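Local coordinates for protein DJ-1 homolog D (Arabidopsis thaliana, PDB 4OGG) that belongs to the DJ-1/PfpI family and carries two units of that family in tandem on one chain, each built round a mixed six-stranded sheet, at residues 9-14 with 37-42; 15-20 with 174-179; 26-31 with 219-224; 327-332 with 353-358. All coordinates share one frame; numbering follows the deposited sequence.

Overall arrangement
From the N terminus, interactions 1, 2 and 3 open in turn at residues 9-14, 15-20 and 26-31, along strand 13-14, helix 15-27 and the turn into strand 30-35. They also close in that order and cross one another: interaction 1 at 37-42, in the loop after strand 30-35, interaction 2 at 174-179, where helix 176-186 begins, and interaction 3 at 219-224, at the end of helix 208-221, bridging the two family units. Interactions 1 and 2 touch through Met13 and Cys9 against Val18, and interactions 2 and 3 through Pro177 against Gln219 and Ala220. Interaction 4 follows in series, closing a short loop within the second unit about 20 Å, centre to centre, from interaction 3.

Interaction 1: residues 9-14 with 37-42; sequences CGDYME and PGKKAG
Pro37 makes the first touch, its ring carbon CD lying 3.8 Å from Cys9 O, just beyond the point where the backbones of Cys9 and Val35 are hydrogen-bonded. Its own carbonyl oxygen receives NE2 of Gln249 from the second subunit. Lys39 carries the polar part of the contact. With CG beside its backbone N (chi1 -62°) and the chain extended from there on, the lysine spans the distance to Asp11 and brings NZ within 2.8 Å of Asp11 OD1. This salt bridge uses the syn lone pair of OD1, so the ammonium group also stays near the other oxygen, with NZ 3.4 Å from Asp11 OD2. A water closes the arrangement into a small ring: it donates to Asp11 OD2 at 2.8 Å and accepts from Lys39 NZ at 2.6 Å. Asp11 sits in a type II beta turn, Gly10 to Met13, in the stretch that links strand 3-8 to helix 15-27; Met13 N bonds back to Gly10 O over 3.3 Å. Neither charged group depends on the other alone. Asp11 OD2 also accepts the backbone N of Gln249 of the second subunit, which ties this corner to the subunit interface, while Lys39 NZ donates to Ser44 O, where the loop runs into strand 44-51.

Interaction 2: residues 15-20 with 174-179; sequences DYEVMV and EGHPEF
His176 reaches across to the first turns of helix 15-27 and pushes its imidazole, edge first toward Glu17, up to Tyr16, Glu17 and Val20. Its CB already points at that helix, and a chi1 of -83° carries the ring on toward it. CG comes within 4.2 Å of Val20 CG1. Next round the ring, CD2 presses on the valine branch point, 3.8 Å from Val20 CB, with both methyls close by; the two side chains approach from opposite directions, and Val20 CB meets the imidazole obliquely. On the other side of the ring CE1 touches the aliphatic part of Glu17, 3.9 Å from Glu17 CG. The foremost atom, NE2, lies against the helix backbone: Glu17 CA is 3.7 Å from His176 NE2 and near the ring plane, at its edge. Tyr16 O is 3.5 Å from His176 NE2 and stands obliquely to the ring, with no hydrogen bond between them; the same oxygen accepts the helical bond from Val20 N. The Glu17 carboxylate is turned 74° from the imidazole plane; its OE1 accepts a weak bond from Gly87 N, and OE2 lies close to the modified cysteine at position 118. The contact joins two helices of the first DJ-1/PfpI unit: the ring springs from the first turn of helix 176-186 and sits against helix 15-27, packing also on Gln216 of helix 208-221 and on Ile117, just after strand 114-116.

Interaction 3: residues 26-31 with 219-224; sequences QAFGIT and QALGCQ
The phenyl ring of Phe28 takes a methyl of Leu221 over one face and the methyl of Ala220 at its edge. Leu221 CD2 stands 3.5 Å above the plane of the Phe28 ring, shifted toward the rim; measured to the centroid of that ring, CD2 is 3.9 Å away and 27° off the normal, a CH-pi contact. The closest ring atom is CE1, 3.5 Å from Leu221 CD2. The branch carbon follows the methyl in, with Leu221 CG 3.7 Å from Phe28 CZ. Near the ring plane, Ala220 CB lies 4.4 Å from Phe28 CZ, a looser touch. Phe28 and Leu221 approach from opposite directions. The leucine CB does not itself aim at the other segment; with CG beside the backbone N (chi1 -68°), the isopropyl end is carried over to the ring. No hydrogen bond crosses between the segments, and the contact is wholly apolar. Ile180 and Val184 of helix 176-186, with Met377 and Val384, also pack on Phe28. Both segments change course right after these side chains. Gly29, with positive phi, closes helix 15-27 in a Schellman motif: Gly29 N binds Gln26 O at 2.9 Å and Ile30 N binds Leu25 O. Gly222 does the same for helix 208-221, with Gly222 N bonded to Gln219 O at 3.0 Å. Each glycine thus turns the chain from helix into an outermost strand, 30-35 or 224-228, so matching beta-alpha-beta crossovers of the two tandem DJ-1/PfpI units meet here at their helix C-termini.

Interaction 4: residues 327-332 with 353-358; sequences KCTAYP and RCFTDG
Thr329 and Phe355 meet at about a right angle, with the threonine at the edge of the phenyl ring rather than over a face. Thr329 CB is 3.5 Å from Phe355 CD2, and the methyl CG2 lies in the ring plane at the same 3.5 Å from Phe355 CD2. The torsion explains the division of labour: OG1 stands anti to the threonine's N (chi1 -170°), where it can bond to Leu346 O, leaving CG2 to meet the ring edge. Two residues on, Asp357 is turned against the backbone of Lys327 instead. Lys327 N donates to Asp357 OD2 over 3.0 Å, fairly straight at 159°, yet it comes from above the carboxylate, 74° out of its plane. The same OD2 forms a salt bridge with Arg326 NE, so one oxygen holds two donors. The lysine ammonium stops short of a salt bridge, its NZ 4.6 Å from Asp357 OD1. Strand 355-357 is the outermost strand within this chain of the second six-stranded sheet and forms a beta hairpin with strand 360-362; here Asp357 bonds to the short strand 327-328, which pairs in parallel with 344-345, and Phe355 packs on Thr329 just after it, at this edge of the DJ-1/PfpI fold.

Interaction 1: residues 9-14 with 37-42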
loop_
_atom_site.group_PDB
_atom_site.type_symbol
_atom_site.label_atom_id
_atom_site.label_comp_id
_atom_site.label_asym_id
_atom_site.label_seq_id
_atom_site.Cartn_x
_atom_site.Cartn_y
_atom_site.Cartn_z
ATOM N N CYS C 9 -6.093 -3.302 25.064
ATOM C CA CYS C 9 -5.898 -3.265 23.616
ATOM C C CYS C 9 -7.182 -3.171 22.803
ATOM O O CYS C 9 -8.281 -3.403 23.309
ATOM C CB CYS C 9 -5.123 -4.508 23.165
ATOM S SG CYS C 9 -3.545 -4.752 24.004
ATOM N N GLY C 10 -7.016 -2.835 21.527
ATOM C CA GLY C 10 -8.143 -2.724 20.621
ATOM C C GLY C 10 -7.643 -2.724 19.189
ATOM O O GLY C 10 -6.443 -2.561 18.944
ATOM N N ASP C 11 -8.547 -2.913 18.235
ATOM C CA ASP C 11 -8.147 -2.915 16.836
ATOM C C ASP C 11 -7.696 -1.521 16.420
ATOM O O ASP C 11 -8.355 -0.524 16.714
ATOM C CB ASP C 11 -9.298 -3.391 15.945
ATOM C CG ASP C 11 -9.639 -4.853 16.165
ATOM O OD1 ASP C 11 -8.932 -5.522 16.947
ATOM O OD2 ASP C 11 -10.613 -5.336 15.554
ATOM N N TYR C 12 -6.557 -1.475 15.742
ATOM C CA TYR C 12 -5.955 -0.237 15.273
ATOM C C TYR C 12 -5.378 0.639 16.381
ATOM O O TYR C 12 -5.285 1.861 16.255
ATOM C CB TYR C 12 -6.939 0.523 14.379
ATOM C CG TYR C 12 -7.069 -0.153 13.026
ATOM C CD1 TYR C 12 -5.986 -0.191 12.145
ATOM C CD2 TYR C 12 -8.245 -0.800 12.651
ATOM C CE1 TYR C 12 -6.067 -0.858 10.922
ATOM C CE2 TYR C 12 -8.337 -1.475 11.427
ATOM C CZ TYR C 12 -7.245 -1.498 10.571
ATOM O OH TYR C 12 -7.321 -2.167 9.371
ATOM N N MET C 13 -4.986 0.001 17.479
ATOM C CA MET C 13 -4.323 0.734 18.549
ATOM C C MET C 13 -2.967 1.033 17.897
ATOM O O MET C 13 -2.572 0.341 16.955
ATOM C CB MET C 13 -4.149 -0.163 19.780
ATOM C CG MET C 13 -3.366 -1.437 19.524
ATOM S SD MET C 13 -3.392 -2.553 20.947
ATOM C CE MET C 13 -3.115 -4.105 20.147
ATOM N N GLU C 14 -2.254 2.051 18.366
ATOM C CA GLU C 14 -0.966 2.388 17.756
ATOM C C GLU C 14 0.058 1.298 18.074
ATOM O O GLU C 14 0.279 0.962 19.238
ATOM C CB GLU C 14 -0.494 3.758 18.253
ATOM C CG GLU C 14 0.185 4.609 17.175
ATOM C CD GLU C 14 1.589 4.145 16.826
ATOM O OE1 GLU C 14 2.081 4.514 15.741
ATOM O OE2 GLU C 14 2.217 3.435 17.638
ATOM N N PRO C 37 -11.804 -6.269 24.250
ATOM C CA PRO C 37 -13.196 -6.716 24.389
ATOM C C PRO C 37 -13.656 -7.555 23.204
ATOM O O PRO C 37 -13.344 -7.249 22.055
ATOM C CB PRO C 37 -13.974 -5.404 24.522
ATOM C CG PRO C 37 -13.105 -4.408 23.781
ATOM C CD PRO C 37 -11.719 -4.798 24.244
ATOM N N GLY C 38 -14.383 -8.630 23.492
ATOM C CA GLY C 38 -14.881 -9.489 22.433
ATOM C C GLY C 38 -13.867 -10.458 21.856
ATOM O O GLY C 38 -14.185 -11.210 20.934
ATOM N N LYS C 39 -12.646 -10.452 22.384
ATOM C CA LYS C 39 -11.609 -11.349 21.890
ATOM C C LYS C 39 -11.006 -12.168 23.019
ATOM O O LYS C 39 -11.078 -11.780 24.184
ATOM C CB LYS C 39 -10.510 -10.557 21.171
ATOM C CG LYS C 39 -11.021 -9.803 19.955
ATOM C CD LYS C 39 -9.902 -9.282 19.064
ATOM C CE LYS C 39 -10.490 -8.630 17.818
ATOM N NZ LYS C 39 -9.457 -8.263 16.808
ATOM N N LYS C 40 -10.412 -13.302 22.662
ATOM C CA LYS C 40 -9.811 -14.193 23.644
ATOM C C LYS C 40 -8.310 -14.311 23.434
ATOM O O LYS C 40 -7.784 -13.904 22.396
ATOM C CB LYS C 40 -10.438 -15.585 23.540
ATOM C CG LYS C 40 -11.959 -15.593 23.529
ATOM C CD LYS C 40 -12.504 -17.017 23.491
ATOM C CE LYS C 40 -11.984 -17.784 22.284
ATOM N NZ LYS C 40 -12.555 -19.163 22.219
ATOM N N ALA C 41 -7.622 -14.873 24.424
ATOM C CA ALA C 41 -6.183 -15.059 24.331
ATOM C C ALA C 41 -5.893 -15.848 23.064
ATOM O O ALA C 41 -6.576 -16.828 22.760
ATOM C CB ALA C 41 -5.666 -15.814 25.550
ATOM N N GLY C 42 -4.878 -15.416 22.326
ATOM C CA GLY C 42 -4.533 -16.089 21.091
ATOM C C GLY C 42 -5.055 -15.331 19.885
ATOM O O GLY C 42 -4.522 -15.479 18.786
HETATM O O HOH W 1 -10.790 -7.922 14.589
#

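Interaction 2: residues 15-20 with 174-179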
loop_
_atom_site.group_PDB
_atom_site.type_symbol
_atom_site.label_atom_id
_atom_site.label_comp_id
_atom_site.label_asym_id
_atom_site.label_seq_id
_atom_site.Cartn_x
_atom_site.Cartn_y
_atom_site.Cartn_z
ATOM N N ASP C 15 0.678 0.756 17.027
ATOM C CA ASP C 15 1.643 -0.336 17.160
ATOM C C ASP C 15 2.746 -0.129 18.202
ATOM O O ASP C 15 3.001 -1.012 19.017
ATOM C CB ASP C 15 2.262 -0.652 15.787
ATOM C CG ASP C 15 2.739 -2.094 15.675
ATOM O OD1 ASP C 15 2.450 -2.897 16.590
ATOM O OD2 ASP C 15 3.394 -2.435 14.668
ATOM N N TYR C 16 3.414 1.020 18.180
ATOM C CA TYR C 16 4.465 1.267 19.167
ATOM C C TYR C 16 3.893 1.360 20.578
ATOM O O TYR C 16 4.482 0.859 21.537
ATOM C CB TYR C 16 5.193 2.588 18.893
ATOM C CG TYR C 16 6.266 2.565 17.825
ATOM C CD1 TYR C 16 6.858 1.375 17.407
ATOM C CD2 TYR C 16 6.744 3.762 17.286
ATOM C CE1 TYR C 16 7.904 1.376 16.481
ATOM C CE2 TYR C 16 7.786 3.775 16.371
ATOM C CZ TYR C 16 8.360 2.586 15.973
ATOM O OH TYR C 16 9.402 2.613 15.076
ATOM N N GLU C 17 2.743 2.011 20.694
ATOM C CA GLU C 17 2.121 2.235 21.987
ATOM C C GLU C 17 1.652 0.992 22.730
ATOM O O GLU C 17 1.382 1.048 23.930
ATOM C CB GLU C 17 1.011 3.271 21.821
ATOM C CG GLU C 17 1.609 4.658 21.623
ATOM C CD GLU C 17 0.687 5.637 20.932
ATOM O OE1 GLU C 17 -0.520 5.644 21.231
ATOM O OE2 GLU C 17 1.186 6.418 20.094
ATOM N N VAL C 18 1.563 -0.133 22.033
ATOM C CA VAL C 18 1.199 -1.365 22.720
ATOM C C VAL C 18 2.454 -2.218 22.899
ATOM O O VAL C 18 2.723 -2.731 23.991
ATOM C CB VAL C 18 0.118 -2.189 21.954
ATOM C CG1 VAL C 18 0.560 -2.469 20.525
ATOM C CG2 VAL C 18 -0.142 -3.511 22.699
ATOM N N MET C 19 3.250 -2.342 21.842
ATOM C CA MET C 19 4.437 -3.184 21.910
ATOM C C MET C 19 5.571 -2.703 22.806
ATOM O O MET C 19 6.182 -3.512 23.498
ATOM C CB MET C 19 4.980 -3.458 20.503
ATOM C CG MET C 19 5.968 -4.616 20.455
ATOM S SD MET C 19 5.283 -6.154 21.143
ATOM C CE MET C 19 4.626 -6.942 19.660
ATOM N N VAL C 20 5.868 -1.408 22.801
ATOM C CA VAL C 20 6.959 -0.920 23.638
ATOM C C VAL C 20 6.682 -1.185 25.122
ATOM O O VAL C 20 7.502 -1.791 25.806
ATOM C CB VAL C 20 7.241 0.584 23.393
ATOM C CG1 VAL C 20 8.338 1.070 24.337
ATOM C CG2 VAL C 20 7.692 0.793 21.950
ATOM N N GLU C 174 6.720 9.359 21.611
ATOM C CA GLU C 174 8.019 9.975 21.838
ATOM C C GLU C 174 8.254 10.193 23.331
ATOM O O GLU C 174 9.377 10.464 23.760
ATOM C CB GLU C 174 8.127 11.300 21.079
ATOM C CG GLU C 174 8.388 11.096 19.598
ATOM C CD GLU C 174 9.555 10.147 19.359
ATOM O OE1 GLU C 174 10.671 10.435 19.845
ATOM O OE2 GLU C 174 9.359 9.108 18.692
ATOM N N GLY C 175 7.190 10.069 24.118
ATOM C CA GLY C 175 7.312 10.239 25.555
ATOM C C GLY C 175 7.417 8.902 26.277
ATOM O O GLY C 175 7.408 8.856 27.508
ATOM N N HIS C 176 7.524 7.811 25.519
ATOM C CA HIS C 176 7.617 6.482 26.122
ATOM C C HIS C 176 8.648 6.337 27.244
ATOM O O HIS C 176 8.356 5.728 28.270
ATOM C CB HIS C 176 7.917 5.406 25.069
ATOM C CG HIS C 176 6.708 4.899 24.338
ATOM N ND1 HIS C 176 5.447 4.883 24.892
ATOM C CD2 HIS C 176 6.589 4.323 23.119
ATOM C CE1 HIS C 176 4.602 4.318 24.047
ATOM N NE2 HIS C 176 5.271 3.969 22.963
ATOM N N PRO C 177 9.870 6.877 27.061
ATOM C CA PRO C 177 10.882 6.745 28.119
ATOM C C PRO C 177 10.418 7.176 29.511
ATOM O O PRO C 177 10.416 6.374 30.452
ATOM C CB PRO C 177 12.040 7.597 27.596
ATOM C CG PRO C 177 11.937 7.405 26.102
ATOM C CD PRO C 177 10.433 7.556 25.878
ATOM N N GLU C 178 10.030 8.439 29.643
ATOM C CA GLU C 178 9.573 8.964 30.926
ATOM C C GLU C 178 8.225 8.356 31.318
ATOM O O GLU C 178 7.957 8.122 32.493
ATOM C CB GLU C 178 9.469 10.492 30.867
ATOM C CG GLU C 178 8.850 11.109 32.113
ATOM C CD GLU C 178 8.843 12.628 32.091
ATOM O OE1 GLU C 178 8.889 13.219 30.991
ATOM O OE2 GLU C 178 8.777 13.232 33.182
ATOM N N PHE C 179 7.389 8.093 30.315
ATOM C CA PHE C 179 6.068 7.500 30.517
ATOM C C PHE C 179 6.222 6.171 31.248
ATOM O O PHE C 179 5.625 5.942 32.302
ATOM C CB PHE C 179 5.412 7.273 29.151
ATOM C CG PHE C 179 4.034 6.653 29.210
ATOM C CD1 PHE C 179 2.975 7.316 29.820
ATOM C CD2 PHE C 179 3.785 5.436 28.577
ATOM C CE1 PHE C 179 1.678 6.779 29.793
ATOM C CE2 PHE C 179 2.498 4.888 28.543
ATOM C CZ PHE C 179 1.440 5.562 29.151
#

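Interaction 3: residues 26-31 with 219-224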
loop_
_atom_site.group_PDB
_atom_site.type_symbol
_atom_site.label_atom_id
_atom_site.label_comp_id
_atom_site.label_asym_id
_atom_site.label_seq_id
_atom_site.Cartn_x
_atom_site.Cartn_y
_atom_site.Cartn_z
ATOM N N GLN C 26 7.889 -6.197 30.546
ATOM C CA GLN C 26 8.266 -7.589 30.744
ATOM C C GLN C 26 9.771 -7.681 30.979
ATOM O O GLN C 26 10.229 -8.425 31.846
ATOM C CB GLN C 26 7.869 -8.429 29.529
ATOM C CG GLN C 26 6.392 -8.766 29.494
ATOM C CD GLN C 26 6.031 -9.663 28.335
ATOM O OE1 GLN C 26 5.894 -9.208 27.200
ATOM N NE2 GLN C 26 5.885 -10.949 28.610
ATOM N N ALA C 27 10.542 -6.916 30.214
ATOM C CA ALA C 27 11.992 -6.939 30.365
ATOM C C ALA C 27 12.389 -6.523 31.776
ATOM O O ALA C 27 13.423 -6.956 32.291
ATOM C CB ALA C 27 12.645 -6.012 29.348
ATOM N N PHE C 28 11.557 -5.694 32.401
ATOM C CA PHE C 28 11.832 -5.207 33.746
ATOM C C PHE C 28 11.317 -6.119 34.850
ATOM O O PHE C 28 11.350 -5.754 36.026
ATOM C CB PHE C 28 11.248 -3.807 33.934
ATOM C CG PHE C 28 11.703 -2.814 32.904
ATOM C CD1 PHE C 28 12.886 -3.008 32.196
ATOM C CD2 PHE C 28 10.958 -1.665 32.659
ATOM C CE1 PHE C 28 13.319 -2.073 31.256
ATOM C CE2 PHE C 28 11.386 -0.725 31.723
ATOM C CZ PHE C 28 12.569 -0.931 31.021
ATOM N N GLY C 29 10.833 -7.296 34.467
ATOM C CA GLY C 29 10.345 -8.248 35.448
ATOM C C GLY C 29 8.874 -8.155 35.795
ATOM O O GLY C 29 8.443 -8.682 36.817
ATOM N N ILE C 30 8.096 -7.490 34.950
ATOM C CA ILE C 30 6.667 -7.347 35.197
ATOM C C ILE C 30 5.887 -8.302 34.306
ATOM O O ILE C 30 6.187 -8.428 33.122
ATOM C CB ILE C 30 6.188 -5.906 34.887
ATOM C CG1 ILE C 30 6.928 -4.904 35.775
ATOM C CG2 ILE C 30 4.684 -5.793 35.103
ATOM C CD1 ILE C 30 6.675 -3.453 35.410
ATOM N N THR C 31 4.902 -8.989 34.877
ATOM C CA THR C 31 4.074 -9.898 34.092
ATOM C C THR C 31 3.026 -9.017 33.432
ATOM O O THR C 31 2.353 -8.244 34.110
ATOM C CB THR C 31 3.375 -10.940 34.983
ATOM O OG1 THR C 31 4.359 -11.804 35.561
ATOM C CG2 THR C 31 2.387 -11.770 34.168
ATOM N N GLN C 219 16.110 3.715 27.320
ATOM C CA GLN C 219 15.954 5.115 27.698
ATOM C C GLN C 219 15.029 5.219 28.908
ATOM O O GLN C 219 15.178 6.117 29.737
ATOM C CB GLN C 219 15.345 5.931 26.558
ATOM C CG GLN C 219 16.270 6.186 25.381
ATOM C CD GLN C 219 15.599 7.021 24.313
ATOM O OE1 GLN C 219 14.500 6.697 23.861
ATOM N NE2 GLN C 219 16.255 8.103 23.901
ATOM N N ALA C 220 14.065 4.306 29.000
ATOM C CA ALA C 220 13.114 4.320 30.111
ATOM C C ALA C 220 13.804 4.052 31.445
ATOM O O ALA C 220 13.361 4.530 32.494
ATOM C CB ALA C 220 12.023 3.290 29.879
ATOM N N LEU C 221 14.884 3.280 31.396
ATOM C CA LEU C 221 15.646 2.946 32.591
ATOM C C LEU C 221 16.475 4.148 33.034
ATOM O O LEU C 221 16.887 4.234 34.189
ATOM C CB LEU C 221 16.567 1.753 32.314
ATOM C CG LEU C 221 15.889 0.403 32.064
ATOM C CD1 LEU C 221 16.884 -0.579 31.476
ATOM C CD2 LEU C 221 15.313 -0.129 33.366
ATOM N N GLY C 222 16.712 5.074 32.108
ATOM C CA GLY C 222 17.490 6.258 32.426
ATOM C C GLY C 222 18.807 6.343 31.675
ATOM O O GLY C 222 19.592 7.270 31.886
ATOM N N CYS C 223 19.049 5.384 30.787
ATOM C CA CYS C 223 20.284 5.350 30.008
ATOM C C CYS C 223 20.311 6.408 28.912
ATOM O O CYS C 223 19.267 6.844 28.421
ATOM C CB CYS C 223 20.461 3.978 29.344
ATOM S SG CYS C 223 20.432 2.548 30.444
ATOM N N GLN C 224 21.515 6.827 28.540
ATOM C CA GLN C 224 21.678 7.787 27.457
ATOM C C GLN C 224 21.844 6.878 26.247
ATOM O O GLN C 224 22.782 6.082 26.191
ATOM C CB GLN C 224 22.939 8.632 27.659
ATOM C CG GLN C 224 23.275 9.551 26.487
ATOM C CD GLN C 224 22.137 10.488 26.124
ATOM O OE1 GLN C 224 21.585 11.175 26.984
ATOM N NE2 GLN C 224 21.790 10.530 24.843
#

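Interaction 4: residues 327-332 with 353-358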
loop_
_atom_site.group_PDB
_atom_site.type_symbol
_atom_site.label_atom_id
_atom_site.label_comp_id
_atom_site.label_asym_id
_atom_site.label_seq_id
_atom_site.Cartn_x
_atom_site.Cartn_y
_atom_site.Cartn_z
ATOM N N LYS C 327 29.260 -18.387 21.186
ATOM C CA LYS C 327 27.954 -19.036 21.109
ATOM C C LYS C 327 26.882 -17.963 20.962
ATOM O O LYS C 327 26.881 -16.977 21.697
ATOM C CB LYS C 327 27.682 -19.854 22.376
ATOM C CG LYS C 327 28.721 -20.926 22.684
ATOM C CD LYS C 327 28.314 -21.740 23.907
ATOM C CE LYS C 327 29.399 -22.729 24.317
ATOM N NZ LYS C 327 30.649 -22.044 24.758
ATOM N N CYS C 328 25.968 -18.150 20.015
ATOM C CA CYS C 328 24.914 -17.168 19.807
ATOM C C CYS C 328 23.791 -17.679 18.918
ATOM O O CYS C 328 23.919 -18.704 18.243
ATOM C CB CYS C 328 25.495 -15.894 19.183
ATOM S SG CYS C 328 26.074 -16.090 17.467
ATOM N N THR C 329 22.680 -16.953 18.934
ATOM C CA THR C 329 21.534 -17.296 18.110
ATOM C C THR C 329 21.318 -16.120 17.164
ATOM O O THR C 329 22.072 -15.148 17.190
ATOM C CB THR C 329 20.267 -17.512 18.957
ATOM O OG1 THR C 329 19.230 -18.061 18.133
ATOM C CG2 THR C 329 19.785 -16.195 19.556
ATOM N N ALA C 330 20.292 -16.217 16.330
ATOM C CA ALA C 330 19.967 -15.161 15.377
ATOM C C ALA C 330 18.705 -15.594 14.654
ATOM O O ALA C 330 18.149 -16.650 14.956
ATOM C CB ALA C 330 21.105 -14.981 14.377
ATOM N N TYR C 331 18.242 -14.786 13.710
ATOM C CA TYR C 331 17.060 -15.167 12.957
ATOM C C TYR C 331 17.424 -16.521 12.349
ATOM O O TYR C 331 18.549 -16.709 11.892
ATOM C CB TYR C 331 16.766 -14.154 11.847
ATOM C CG TYR C 331 15.444 -14.418 11.164
ATOM C CD1 TYR C 331 14.243 -14.275 11.861
ATOM C CD2 TYR C 331 15.393 -14.877 9.851
ATOM C CE1 TYR C 331 13.023 -14.588 11.269
ATOM C CE2 TYR C 331 14.178 -15.197 9.247
ATOM C CZ TYR C 331 12.997 -15.052 9.964
ATOM O OH TYR C 331 11.794 -15.391 9.388
ATOM N N PRO C 332 16.485 -17.483 12.349
ATOM C CA PRO C 332 16.755 -18.811 11.791
ATOM C C PRO C 332 17.639 -18.827 10.545
ATOM O O PRO C 332 18.648 -19.527 10.500
ATOM C CB PRO C 332 15.356 -19.356 11.538
ATOM C CG PRO C 332 14.607 -18.823 12.730
ATOM C CD PRO C 332 15.083 -17.380 12.796
ATOM N N ARG C 353 13.255 -16.616 22.830
ATOM C CA ARG C 353 14.360 -16.932 23.725
ATOM C C ARG C 353 15.634 -16.210 23.284
ATOM O O ARG C 353 15.905 -16.078 22.088
ATOM C CB ARG C 353 14.599 -18.447 23.745
ATOM C CG ARG C 353 15.791 -18.887 24.584
ATOM C CD ARG C 353 16.137 -20.353 24.339
ATOM N NE ARG C 353 15.150 -21.279 24.886
ATOM C CZ ARG C 353 14.897 -21.416 26.183
ATOM N NH1 ARG C 353 15.557 -20.684 27.070
ATOM N NH2 ARG C 353 13.986 -22.289 26.594
ATOM N N CYS C 354 16.402 -15.723 24.253
ATOM C CA CYS C 354 17.661 -15.042 23.968
ATOM C C CYS C 354 18.782 -15.722 24.739
ATOM O O CYS C 354 18.534 -16.424 25.721
ATOM C CB CYS C 354 17.590 -13.563 24.351
ATOM S SG CYS C 354 16.609 -12.569 23.207
ATOM N N PHE C 355 20.013 -15.510 24.291
ATOM C CA PHE C 355 21.164 -16.131 24.928
ATOM C C PHE C 355 22.254 -15.127 25.266
ATOM O O PHE C 355 22.410 -14.100 24.602
ATOM C CB PHE C 355 21.747 -17.202 24.003
ATOM C CG PHE C 355 20.777 -18.288 23.633
ATOM C CD1 PHE C 355 20.523 -19.342 24.503
ATOM C CD2 PHE C 355 20.127 -18.264 22.403
ATOM C CE1 PHE C 355 19.639 -20.361 24.154
ATOM C CE2 PHE C 355 19.241 -19.275 22.042
ATOM C CZ PHE C 355 18.997 -20.327 22.919
ATOM N N THR C 356 23.013 -15.440 26.309
ATOM C CA THR C 356 24.117 -14.597 26.735
ATOM C C THR C 356 25.393 -15.431 26.721
ATOM O O THR C 356 25.454 -16.500 27.330
ATOM C CB THR C 356 23.899 -14.043 28.163
ATOM O OG1 THR C 356 22.806 -13.114 28.159
ATOM C CG2 THR C 356 25.159 -13.338 28.660
ATOM N N ASP C 357 26.399 -14.941 26.006
ATOM C CA ASP C 357 27.689 -15.612 25.913
ATOM C C ASP C 357 28.734 -14.561 26.231
ATOM O O ASP C 357 29.141 -13.790 25.361
ATOM C CB ASP C 357 27.916 -16.171 24.503
ATOM C CG ASP C 357 29.303 -16.774 24.330
ATOM O OD1 ASP C 357 29.715 -17.580 25.192
ATOM O OD2 ASP C 357 29.980 -16.447 23.330
ATOM N N GLY C 358 29.158 -14.522 27.489
ATOM C CA GLY C 358 30.136 -13.532 27.889
ATOM C C GLY C 358 29.527 -12.154 27.729
ATOM O O GLY C 358 28.497 -11.856 28.331
#